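Local structure of putative Lipoprotein (Shewanella oneidensis, 3U24) at residues A[97-102]-A[253-258]; A[141-146]-A[196-201]; A[172-177]-A[222-227]; A[532-537]-A[565-570]. The protein is of unknown function but binds zinc and calcium and, as a putative lipoprotein of the DUF885 family, is probably related to zinc metallopeptidases. One frame throughout, in Å; residues are numbered along the deposited sequence.

Contact 1: residues A[97-102]-A[253-258]; sequences IDNLLS and DIQAGM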
# COMPACT_ATOMS: atom_id res chain seq x y z
N ILE A 97 6.13 -10.96 14.13
CA ILE A 97 6.96 -12.06 13.69
C ILE A 97 6.16 -13.37 13.54
O ILE A 97 6.25 -14.05 12.50
CB ILE A 97 8.18 -12.26 14.63
CG1 ILE A 97 9.18 -11.10 14.45
CG2 ILE A 97 8.86 -13.58 14.35
CD1 ILE A 97 10.24 -11.03 15.55
N ASP A 98 5.36 -13.72 14.54
CA ASP A 98 4.57 -14.94 14.48
C ASP A 98 3.66 -14.99 13.23
O ASP A 98 3.64 -15.97 12.48
CB ASP A 98 3.71 -15.04 15.72
CG ASP A 98 3.22 -16.44 15.99
OD1 ASP A 98 3.88 -17.42 15.64
OD2 ASP A 98 2.17 -16.55 16.61
N ASN A 99 2.91 -13.91 13.03
CA ASN A 99 2.06 -13.76 11.89
C ASN A 99 2.82 -13.78 10.54
O ASN A 99 2.37 -14.41 9.60
CB ASN A 99 1.27 -12.44 11.98
CG ASN A 99 0.22 -12.34 10.89
OD1 ASN A 99 -0.72 -13.11 10.87
ND2 ASN A 99 0.41 -11.43 9.96
N LEU A 100 3.94 -13.08 10.44
CA LEU A 100 4.74 -13.13 9.24
C LEU A 100 5.17 -14.59 8.95
O LEU A 100 5.05 -15.08 7.81
CB LEU A 100 5.98 -12.25 9.37
CG LEU A 100 6.99 -12.30 8.22
CD1 LEU A 100 6.38 -11.60 7.01
CD2 LEU A 100 8.29 -11.67 8.69
N LEU A 101 5.64 -15.28 9.98
CA LEU A 101 6.04 -16.67 9.81
C LEU A 101 4.86 -17.55 9.34
O LEU A 101 4.99 -18.32 8.37
CB LEU A 101 6.72 -17.24 11.09
CG LEU A 101 8.11 -16.65 11.46
CD1 LEU A 101 8.62 -17.16 12.82
CD2 LEU A 101 9.15 -16.91 10.37
N SER A 102 3.71 -17.45 9.98
CA SER A 102 2.58 -18.27 9.58
C SER A 102 2.17 -17.96 8.16
O SER A 102 1.81 -18.83 7.40
CB SER A 102 1.37 -18.08 10.52
OG SER A 102 1.69 -18.61 11.80
N ASP A 253 -2.85 -10.57 6.20
CA ASP A 253 -2.45 -9.26 5.70
C ASP A 253 -2.98 -8.13 6.58
O ASP A 253 -2.24 -7.19 6.88
CB ASP A 253 -2.98 -9.03 4.27
CG ASP A 253 -2.30 -9.90 3.22
OD1 ASP A 253 -1.34 -10.63 3.56
OD2 ASP A 253 -2.72 -9.82 2.02
N ILE A 254 -4.26 -8.18 6.96
CA ILE A 254 -4.92 -7.05 7.64
C ILE A 254 -4.86 -7.20 9.17
O ILE A 254 -4.66 -6.25 9.89
CB ILE A 254 -6.37 -6.99 7.20
CG1 ILE A 254 -6.47 -6.85 5.66
CG2 ILE A 254 -7.13 -5.85 7.86
CD1 ILE A 254 -5.83 -5.61 5.05
N GLN A 255 -4.99 -8.43 9.64
CA GLN A 255 -4.98 -8.74 11.04
C GLN A 255 -6.05 -7.98 11.77
O GLN A 255 -5.86 -7.50 12.88
CB GLN A 255 -3.59 -8.51 11.67
CG GLN A 255 -2.49 -9.40 11.11
CD GLN A 255 -1.19 -9.25 11.87
OE1 GLN A 255 -0.25 -8.57 11.40
NE2 GLN A 255 -1.09 -9.90 13.01
N ALA A 256 -7.20 -7.89 11.14
CA ALA A 256 -8.38 -7.27 11.72
C ALA A 256 -8.94 -8.16 12.82
O ALA A 256 -8.68 -9.39 12.88
CB ALA A 256 -9.46 -7.09 10.65
N GLY A 257 -9.73 -7.50 13.64
CA GLY A 257 -10.49 -8.12 14.69
C GLY A 257 -11.86 -8.56 14.24
O GLY A 257 -12.75 -8.66 15.05
N MSE A 258 -12.02 -8.81 12.95
CA MSE A 258 -13.26 -9.39 12.41
C MSE A 258 -12.92 -10.16 11.12
O MSE A 258 -11.77 -10.07 10.63
CB MSE A 258 -14.27 -8.28 12.14
CG MSE A 258 -13.88 -7.36 11.00
SE MSE A 258 -15.06 -5.78 10.74
CE MSE A 258 -14.11 -4.34 11.69

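Contact 2: residues A[141-146]-A[196-201]; sequences RLRSVL and SGLSDA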
# COMPACT_ATOMS: atom_id res chain seq x y z
N ARG A 141 28.43 -1.54 -7.21
CA ARG A 141 27.17 -1.87 -7.85
C ARG A 141 27.34 -2.80 -9.06
O ARG A 141 26.66 -3.78 -9.16
CB ARG A 141 26.48 -0.61 -8.33
CG ARG A 141 25.71 0.16 -7.28
CD ARG A 141 25.05 1.38 -7.93
NE ARG A 141 25.98 2.49 -8.05
CZ ARG A 141 25.91 3.47 -8.95
NH1 ARG A 141 24.99 3.46 -9.88
NH2 ARG A 141 26.79 4.43 -8.94
N LEU A 142 28.26 -2.48 -9.96
CA LEU A 142 28.45 -3.29 -11.19
C LEU A 142 28.98 -4.69 -10.90
O LEU A 142 28.63 -5.63 -11.58
CB LEU A 142 29.38 -2.57 -12.18
CG LEU A 142 28.74 -1.27 -12.68
CD1 LEU A 142 29.73 -0.47 -13.49
CD2 LEU A 142 27.48 -1.54 -13.49
N ARG A 143 29.82 -4.82 -9.89
CA ARG A 143 30.31 -6.14 -9.50
C ARG A 143 29.17 -6.96 -8.90
O ARG A 143 29.14 -8.17 -9.09
CB ARG A 143 31.46 -6.05 -8.52
CG ARG A 143 32.76 -5.64 -9.21
CD ARG A 143 33.95 -5.42 -8.27
NE ARG A 143 35.14 -5.16 -9.07
CZ ARG A 143 35.94 -4.09 -8.95
NH1 ARG A 143 35.75 -3.18 -8.01
NH2 ARG A 143 36.97 -3.95 -9.76
N SER A 144 28.26 -6.30 -8.18
CA SER A 144 27.07 -6.99 -7.68
C SER A 144 26.20 -7.50 -8.84
O SER A 144 25.75 -8.66 -8.85
CB SER A 144 26.25 -6.11 -6.72
OG SER A 144 26.95 -5.98 -5.48
N VAL A 145 25.99 -6.63 -9.81
CA VAL A 145 25.22 -6.99 -11.00
C VAL A 145 25.95 -8.10 -11.80
O VAL A 145 25.33 -9.07 -12.28
CB VAL A 145 25.05 -5.75 -11.89
CG1 VAL A 145 24.48 -6.14 -13.25
CG2 VAL A 145 24.15 -4.75 -11.18
N LEU A 146 27.28 -7.95 -11.94
CA LEU A 146 28.07 -8.97 -12.62
C LEU A 146 27.76 -10.37 -12.02
O LEU A 146 27.41 -11.27 -12.77
CB LEU A 146 29.58 -8.64 -12.60
CG LEU A 146 30.60 -9.58 -13.26
CD1 LEU A 146 30.28 -9.76 -14.74
CD2 LEU A 146 32.00 -9.00 -13.07
N SER A 196 33.42 2.34 -16.73
CA SER A 196 33.69 2.18 -15.30
C SER A 196 35.17 1.82 -15.05
O SER A 196 35.95 1.58 -15.98
CB SER A 196 32.83 1.03 -14.75
OG SER A 196 33.34 -0.22 -15.18
N GLY A 197 35.48 1.68 -13.77
CA GLY A 197 36.79 1.31 -13.34
C GLY A 197 36.99 -0.19 -13.24
O GLY A 197 38.04 -0.60 -12.78
N LEU A 198 36.01 -1.01 -13.65
CA LEU A 198 36.23 -2.45 -13.67
C LEU A 198 37.43 -2.81 -14.57
O LEU A 198 37.73 -2.11 -15.54
CB LEU A 198 35.00 -3.24 -14.15
CG LEU A 198 33.72 -3.08 -13.32
CD1 LEU A 198 32.66 -4.10 -13.70
CD2 LEU A 198 34.02 -3.20 -11.85
N SER A 199 38.11 -3.90 -14.25
CA SER A 199 39.20 -4.40 -15.10
C SER A 199 38.66 -4.80 -16.46
O SER A 199 37.48 -5.09 -16.59
CB SER A 199 39.83 -5.62 -14.47
OG SER A 199 38.97 -6.73 -14.63
N ASP A 200 39.53 -4.83 -17.45
CA ASP A 200 39.16 -5.32 -18.77
C ASP A 200 38.58 -6.75 -18.77
O ASP A 200 37.68 -7.04 -19.57
CB ASP A 200 40.36 -5.23 -19.73
CG ASP A 200 40.64 -3.80 -20.19
OD1 ASP A 200 39.83 -2.89 -19.86
OD2 ASP A 200 41.66 -3.59 -20.89
N ALA A 201 39.09 -7.61 -17.90
CA ALA A 201 38.56 -8.95 -17.76
C ALA A 201 37.12 -8.91 -17.20
O ALA A 201 36.24 -9.61 -17.69
CB ALA A 201 39.47 -9.81 -16.86

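Contact 3: residues A[172-177]-A[222-227]; sequences ELAVLQ and SWLNAQ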
# COMPACT_ATOMS: atom_id res chain seq x y z
N GLU A 172 -0.37 -12.43 -18.36
CA GLU A 172 -0.30 -11.29 -19.25
C GLU A 172 0.54 -10.24 -18.57
O GLU A 172 1.34 -9.57 -19.19
CB GLU A 172 -1.71 -10.69 -19.51
CG GLU A 172 -2.59 -11.49 -20.47
CD GLU A 172 -4.07 -11.02 -20.57
OE1 GLU A 172 -4.72 -10.55 -19.57
OE2 GLU A 172 -4.63 -11.20 -21.67
N LEU A 173 0.34 -10.10 -17.28
CA LEU A 173 1.16 -9.15 -16.54
C LEU A 173 2.67 -9.56 -16.60
O LEU A 173 3.53 -8.72 -16.85
CB LEU A 173 0.65 -9.01 -15.12
CG LEU A 173 1.36 -7.97 -14.24
CD1 LEU A 173 1.27 -6.52 -14.79
CD2 LEU A 173 0.87 -8.09 -12.79
N ALA A 174 2.93 -10.84 -16.44
CA ALA A 174 4.30 -11.36 -16.55
C ALA A 174 4.96 -10.95 -17.87
O ALA A 174 6.14 -10.57 -17.88
CB ALA A 174 4.31 -12.88 -16.41
N VAL A 175 4.22 -11.03 -18.96
CA VAL A 175 4.78 -10.72 -20.29
C VAL A 175 5.23 -9.24 -20.33
O VAL A 175 6.37 -8.91 -20.66
CB VAL A 175 3.78 -10.94 -21.43
CG1 VAL A 175 4.35 -10.37 -22.75
CG2 VAL A 175 3.40 -12.41 -21.54
N LEU A 176 4.32 -8.39 -19.92
CA LEU A 176 4.52 -6.97 -19.87
C LEU A 176 5.63 -6.54 -18.91
O LEU A 176 6.51 -5.77 -19.29
CB LEU A 176 3.18 -6.40 -19.48
CG LEU A 176 3.01 -4.92 -19.32
CD1 LEU A 176 1.48 -4.70 -19.16
CD2 LEU A 176 3.81 -4.49 -18.09
N GLN A 177 5.64 -7.08 -17.69
CA GLN A 177 6.69 -6.71 -16.76
C GLN A 177 8.07 -7.24 -17.17
O GLN A 177 9.05 -6.54 -17.03
CB GLN A 177 6.32 -7.13 -15.36
CG GLN A 177 5.14 -6.31 -14.80
CD GLN A 177 4.74 -6.73 -13.42
OE1 GLN A 177 4.95 -7.87 -13.01
NE2 GLN A 177 4.18 -5.82 -12.68
N SER A 222 9.14 -15.37 -24.82
CA SER A 222 8.52 -16.17 -25.89
C SER A 222 7.70 -17.29 -25.28
O SER A 222 6.61 -17.61 -25.75
CB SER A 222 9.54 -16.83 -26.83
OG SER A 222 10.28 -15.81 -27.49
N TRP A 223 8.24 -17.91 -24.26
CA TRP A 223 7.49 -18.94 -23.60
C TRP A 223 6.20 -18.37 -22.97
O TRP A 223 5.12 -18.94 -23.13
CB TRP A 223 8.36 -19.64 -22.61
CG TRP A 223 7.68 -20.74 -21.84
CD1 TRP A 223 7.59 -22.08 -22.20
CD2 TRP A 223 7.05 -20.64 -20.52
NE1 TRP A 223 6.97 -22.78 -21.21
CE2 TRP A 223 6.61 -21.98 -20.18
CE3 TRP A 223 6.80 -19.61 -19.63
CZ2 TRP A 223 5.92 -22.26 -19.01
CZ3 TRP A 223 6.15 -19.89 -18.43
CH2 TRP A 223 5.72 -21.19 -18.11
N LEU A 224 6.31 -17.24 -22.30
CA LEU A 224 5.14 -16.59 -21.69
C LEU A 224 4.10 -16.27 -22.76
O LEU A 224 2.93 -16.50 -22.55
CB LEU A 224 5.53 -15.35 -20.90
CG LEU A 224 6.30 -15.48 -19.56
CD1 LEU A 224 6.74 -14.13 -19.02
CD2 LEU A 224 5.49 -16.20 -18.50
N ASN A 225 4.54 -15.80 -23.93
CA ASN A 225 3.62 -15.51 -25.03
C ASN A 225 2.92 -16.77 -25.51
O ASN A 225 1.70 -16.75 -25.79
CB ASN A 225 4.30 -14.82 -26.22
CG ASN A 225 4.57 -13.32 -25.98
OD1 ASN A 225 3.92 -12.63 -25.18
ND2 ASN A 225 5.56 -12.83 -26.69
N ALA A 226 3.66 -17.87 -25.62
CA ALA A 226 3.03 -19.13 -25.98
C ALA A 226 2.00 -19.53 -24.91
O ALA A 226 0.91 -20.02 -25.24
CB ALA A 226 4.07 -20.26 -26.24
N GLN A 227 2.30 -19.29 -23.64
CA GLN A 227 1.32 -19.62 -22.59
C GLN A 227 0.02 -18.78 -22.69
O GLN A 227 -1.06 -19.32 -22.61
CB GLN A 227 1.91 -19.52 -21.18
CG GLN A 227 3.06 -20.49 -20.95
CD GLN A 227 2.56 -21.91 -20.76
OE1 GLN A 227 1.71 -22.19 -19.88
NE2 GLN A 227 3.06 -22.81 -21.54

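Contact 4: residues A[532-537]-A[565-570]; sequences YDFREE and YIRQLM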
# COMPACT_ATOMS: atom_id res chain seq x y z
N TYR A 532 -12.38 3.83 14.47
CA TYR A 532 -13.59 4.56 14.86
C TYR A 532 -14.41 3.76 15.86
O TYR A 532 -14.82 4.30 16.88
CB TYR A 532 -14.47 4.92 13.64
CG TYR A 532 -15.46 6.01 13.92
CD1 TYR A 532 -16.71 5.72 14.48
CD2 TYR A 532 -15.16 7.35 13.65
CE1 TYR A 532 -17.64 6.74 14.74
CE2 TYR A 532 -16.06 8.39 13.93
CZ TYR A 532 -17.30 8.09 14.50
OH TYR A 532 -18.21 9.11 14.77
N ASP A 533 -14.68 2.49 15.59
CA ASP A 533 -15.43 1.65 16.55
C ASP A 533 -14.66 1.51 17.88
O ASP A 533 -15.24 1.62 18.93
CB ASP A 533 -15.74 0.26 16.01
CG ASP A 533 -16.67 0.30 14.78
OD1 ASP A 533 -17.38 1.34 14.57
OD2 ASP A 533 -16.68 -0.74 14.04
N PHE A 534 -13.35 1.30 17.85
CA PHE A 534 -12.60 1.30 19.10
C PHE A 534 -12.72 2.63 19.83
O PHE A 534 -12.89 2.65 21.03
CB PHE A 534 -11.12 0.97 18.89
CG PHE A 534 -10.28 1.09 20.14
CD1 PHE A 534 -10.72 0.54 21.35
CD2 PHE A 534 -9.06 1.71 20.10
CE1 PHE A 534 -9.95 0.65 22.49
CE2 PHE A 534 -8.28 1.81 21.23
CZ PHE A 534 -8.73 1.31 22.44
N ARG A 535 -12.67 3.75 19.11
CA ARG A 535 -12.83 5.02 19.77
C ARG A 535 -14.17 5.10 20.48
O ARG A 535 -14.23 5.49 21.65
CB ARG A 535 -12.68 6.19 18.84
CG ARG A 535 -12.83 7.48 19.61
CD ARG A 535 -12.79 8.66 18.70
NE ARG A 535 -14.08 8.91 18.08
CZ ARG A 535 -14.32 9.91 17.26
NH1 ARG A 535 -13.35 10.75 16.89
NH2 ARG A 535 -15.55 10.07 16.81
N GLU A 536 -15.24 4.74 19.79
CA GLU A 536 -16.56 4.86 20.40
C GLU A 536 -16.69 3.94 21.59
O GLU A 536 -17.33 4.29 22.55
CB GLU A 536 -17.68 4.63 19.39
CG GLU A 536 -17.75 5.67 18.26
CD GLU A 536 -17.85 7.13 18.74
OE1 GLU A 536 -18.89 7.51 19.34
OE2 GLU A 536 -16.89 7.92 18.50
N GLU A 537 -16.07 2.77 21.53
CA GLU A 537 -16.01 1.83 22.65
C GLU A 537 -15.25 2.40 23.86
O GLU A 537 -15.62 2.20 25.00
CB GLU A 537 -15.33 0.53 22.19
CG GLU A 537 -15.03 -0.45 23.31
CD GLU A 537 -14.36 -1.72 22.82
OE1 GLU A 537 -13.68 -1.71 21.78
OE2 GLU A 537 -14.49 -2.75 23.51
N TYR A 565 -4.33 -5.07 18.19
CA TYR A 565 -3.34 -5.21 19.23
C TYR A 565 -3.24 -3.92 20.05
O TYR A 565 -3.11 -3.96 21.28
CB TYR A 565 -1.99 -5.69 18.63
CG TYR A 565 -2.06 -7.17 18.16
CD1 TYR A 565 -2.54 -8.21 19.05
CD2 TYR A 565 -1.66 -7.54 16.87
CE1 TYR A 565 -2.63 -9.55 18.65
CE2 TYR A 565 -1.73 -8.88 16.45
CZ TYR A 565 -2.22 -9.90 17.34
OH TYR A 565 -2.29 -11.25 16.94
N ILE A 566 -3.33 -2.78 19.38
CA ILE A 566 -3.37 -1.51 20.08
C ILE A 566 -4.58 -1.44 21.02
O ILE A 566 -4.43 -1.06 22.18
CB ILE A 566 -3.39 -0.31 19.15
CG1 ILE A 566 -2.08 -0.24 18.34
CG2 ILE A 566 -3.60 0.98 19.95
CD1 ILE A 566 -2.17 0.72 17.16
N ARG A 567 -5.73 -1.87 20.53
CA ARG A 567 -6.93 -1.96 21.35
C ARG A 567 -6.70 -2.84 22.57
O ARG A 567 -7.03 -2.46 23.68
CB ARG A 567 -8.08 -2.54 20.55
CG ARG A 567 -9.33 -2.81 21.36
CD ARG A 567 -10.53 -3.22 20.46
NE ARG A 567 -11.64 -3.59 21.35
CZ ARG A 567 -11.77 -4.77 21.96
NH1 ARG A 567 -10.89 -5.75 21.76
NH2 ARG A 567 -12.79 -4.99 22.75
N GLN A 568 -6.17 -4.03 22.34
CA GLN A 568 -5.96 -5.00 23.43
C GLN A 568 -5.00 -4.39 24.49
O GLN A 568 -5.26 -4.50 25.68
CB GLN A 568 -5.42 -6.33 22.87
CG GLN A 568 -5.55 -7.56 23.76
CD GLN A 568 -5.43 -8.93 23.01
OE1 GLN A 568 -5.71 -9.05 21.78
NE2 GLN A 568 -5.02 -9.97 23.76
N LEU A 569 -3.93 -3.73 24.06
CA LEU A 569 -2.97 -3.16 25.02
C LEU A 569 -3.60 -2.00 25.76
O LEU A 569 -3.37 -1.88 26.95
CB LEU A 569 -1.65 -2.73 24.37
CG LEU A 569 -0.87 -3.91 23.76
CD1 LEU A 569 0.12 -3.43 22.69
CD2 LEU A 569 -0.19 -4.74 24.84
N MSE A 570 -4.40 -1.18 25.08
CA MSE A 570 -5.05 -0.03 25.71
C MSE A 570 -6.13 -0.45 26.66
O MSE A 570 -6.36 0.26 27.64
CB MSE A 570 -5.59 0.98 24.68
CG MSE A 570 -4.51 1.83 24.07
SE MSE A 570 -5.07 3.07 22.74
CE MSE A 570 -5.93 4.30 23.99

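Contact 1: residues A[97-102]-A[253-258]
The side-chain amides of N99 and Q255 lie face against face. Their planes are only 14° apart, so this is a stacked amide pair between helix 88-111 and the C-terminal exit of helix 243-254 in a largely helical fold. N99 projects from the middle of helix 88-111. Q255 is the first residue beyond helix 243-254, and its positive phi (57°) marks where the chain leaves the helical path. The two side chains reach out from opposite directions, across a CA separation of 8.7 Å between N99 and Q255. N99 CG sits almost directly over Q255 CD, at 3.5 Å. Within the stack the two C=O bonds run in nearly opposite directions, so their dipoles should partly cancel. N99 ND2 therefore comes 3.3 Å from Q255 OE1, but the angle is poor and this is not a hydrogen bond. N99 ND2 has its hydrogen bond to the backbone O of F252, near the end of helix 243-254. That bond helps fix the rotation of the N99 amide. On the Q255 amide, the side away from N99 is approached obliquely by the ring of Y565.

Torsions explain the reach of both groups. N99 has CG anti to the backbone N (chi1 -172°), and Q255 stays extended beyond its CG. Just beyond the stack, the I254 O accepts from N434 ND2 and the G257 N donates to E530 OE2, tying the end of the helix to other parts of the fold. Beside the stack, N99 CB lies 3.6 Å from Q255 NE2.

Contact 2: residues A[141-146]-A[196-201]
An ST turn leads into the start of the long helix 200-234, and helix 138-148 packs against it through L142 and R143. S196 OG accepts from L198 N at 3.2 Å, with an N-H...O angle of 162°. The same OG also bonds to the backbone O of V193. The first torsion of S196 (chi1 74°) turns OG back over its own turn, between the backbone N and the carbonyl carbon and within reach of L198 N. On the side facing the other helix, L142 CD1 touches S196 CB at 3.7 Å.

L198 is the main apolar residue of the contact, and its two methyls do different work. CD1 rests against L142 CB at 3.9 Å. CD2 lies over one face of the R143 guanidinium, 3.4 Å above its plane and displaced toward the rim. R143 NE and CZ are both 3.6 Å from L198 CD2. The arginine is extended from CG to NE, and it and L198 lie alongside, running opposite ways. Its charge is paired with E202 in the first turn of helix 200-234. S199 is the N-cap of that helix, and its N bonds to E202 OE1, as in a capping box.

Among the neighbouring helices, L142 also packs on L189 and V193 of helix 187-195, while L146 meets L205 and F206 of helix 200-234.

Contact 3: residues A[172-177]-A[222-227]
L224 packs against A174 and V175 where two helices run antiparallel. Helix 168-179 lies along the later part of the long helix 200-234. The axes of 172-177 and 222-227 approach to 9.3 Å, with 153° between their N-to-C directions. The backbones are closest at V175 and L224, whose CA atoms are 6.0 Å apart.

The tight side is apolar, with A174 and L224 buried. L224 points toward the other helix, and its CD1 touches A174 CB at 3.8 Å. L224 CD1 also lies 3.8 Å from A174 O. That carbonyl accepts a bond from N178 ND2. V175 CG2 packs on L224 CB at 3.7 Å, the two side chains lying alongside and pointing opposite ways.

The solvent side is looser and partly polar. N225 is exposed, and its first torsion (chi1 -77°) brings OD1 back toward the partner helix. There its chain stands across that of V175. No hydrogen bond crosses the contact; across it the amide oxygen meets the V175 side chain. V175 also packs on V228, one turn further along helix 200-234. The contact lies away from the annotated metal sites. V175 CG2 touches L224 CB and also lies near N225 OD1. V175 CG1, anti to the backbone N (chi1 170°), comes closer to that oxygen, 3.3 Å from N225 OD1.

Contact 4: residues A[532-537]-A[565-570]
E537 and R567 form a salt bridge with two hydrogen bonds. R567 NE donates to E537 OE1 at 2.8 Å, almost straight at 178°. It comes from the syn side, somewhat above the carboxylate plane. R567 NH2 donates to E537 OE2 at 2.9 Å, using the syn lone pair of that oxygen. The arginine thus grips side-on, one nitrogen to each oxygen. The planes of carboxylate and guanidinium are 22° apart. The paired hydrogen bonds fix the rotation of the two groups and keep them nearly in one plane.

The second interaction is CH-pi. R567 CG lies over one face of the F534 ring, 4.0 Å from its centroid. R567 is extended from CG to NE, so its methylenes cover the ring before its guanidinium reaches E537. E537 OE1 lies at the edge of this ring, in its plane.

All this joins two nearly parallel helix segments, 14° apart, with axes 11.1 Å from each other. They belong to helix 523-542 and the C-terminal helix 563-571. Helix 548-555 comes between them in the chain, and its F551 ring also meets F534.

The third interaction is Met-aromatic, made by a selenomethionine. M570 SE sits at the edge of the F534 ring, in its plane and 3.8 Å from F534 CE2. M570 CB adds an apolar touch on F534 CZ at 3.9 Å.

In the fold
Contacts 1 and 4 are neighbours, with centres 17 Å apart. They touch where Q255 NE2 lies 3.6 Å from Y565 CE2. The Y565 ring also meets that of H95, a zinc-binding residue of this protein whose zinc is not bound to this chain here. Bound zinc ions lie about 9 Å from the side chain of Q255 and about 10 Å from that of M570. Contacts 2 and 3 share helix 200-234, near its start and in its later part, with centres 31 Å apart. The centres of contacts 2 and 4 are 54 Å apart, on opposite sides of the chain's centre. In contact 2 the L142 side chain is about 11 Å from that of the zinc ligand E133.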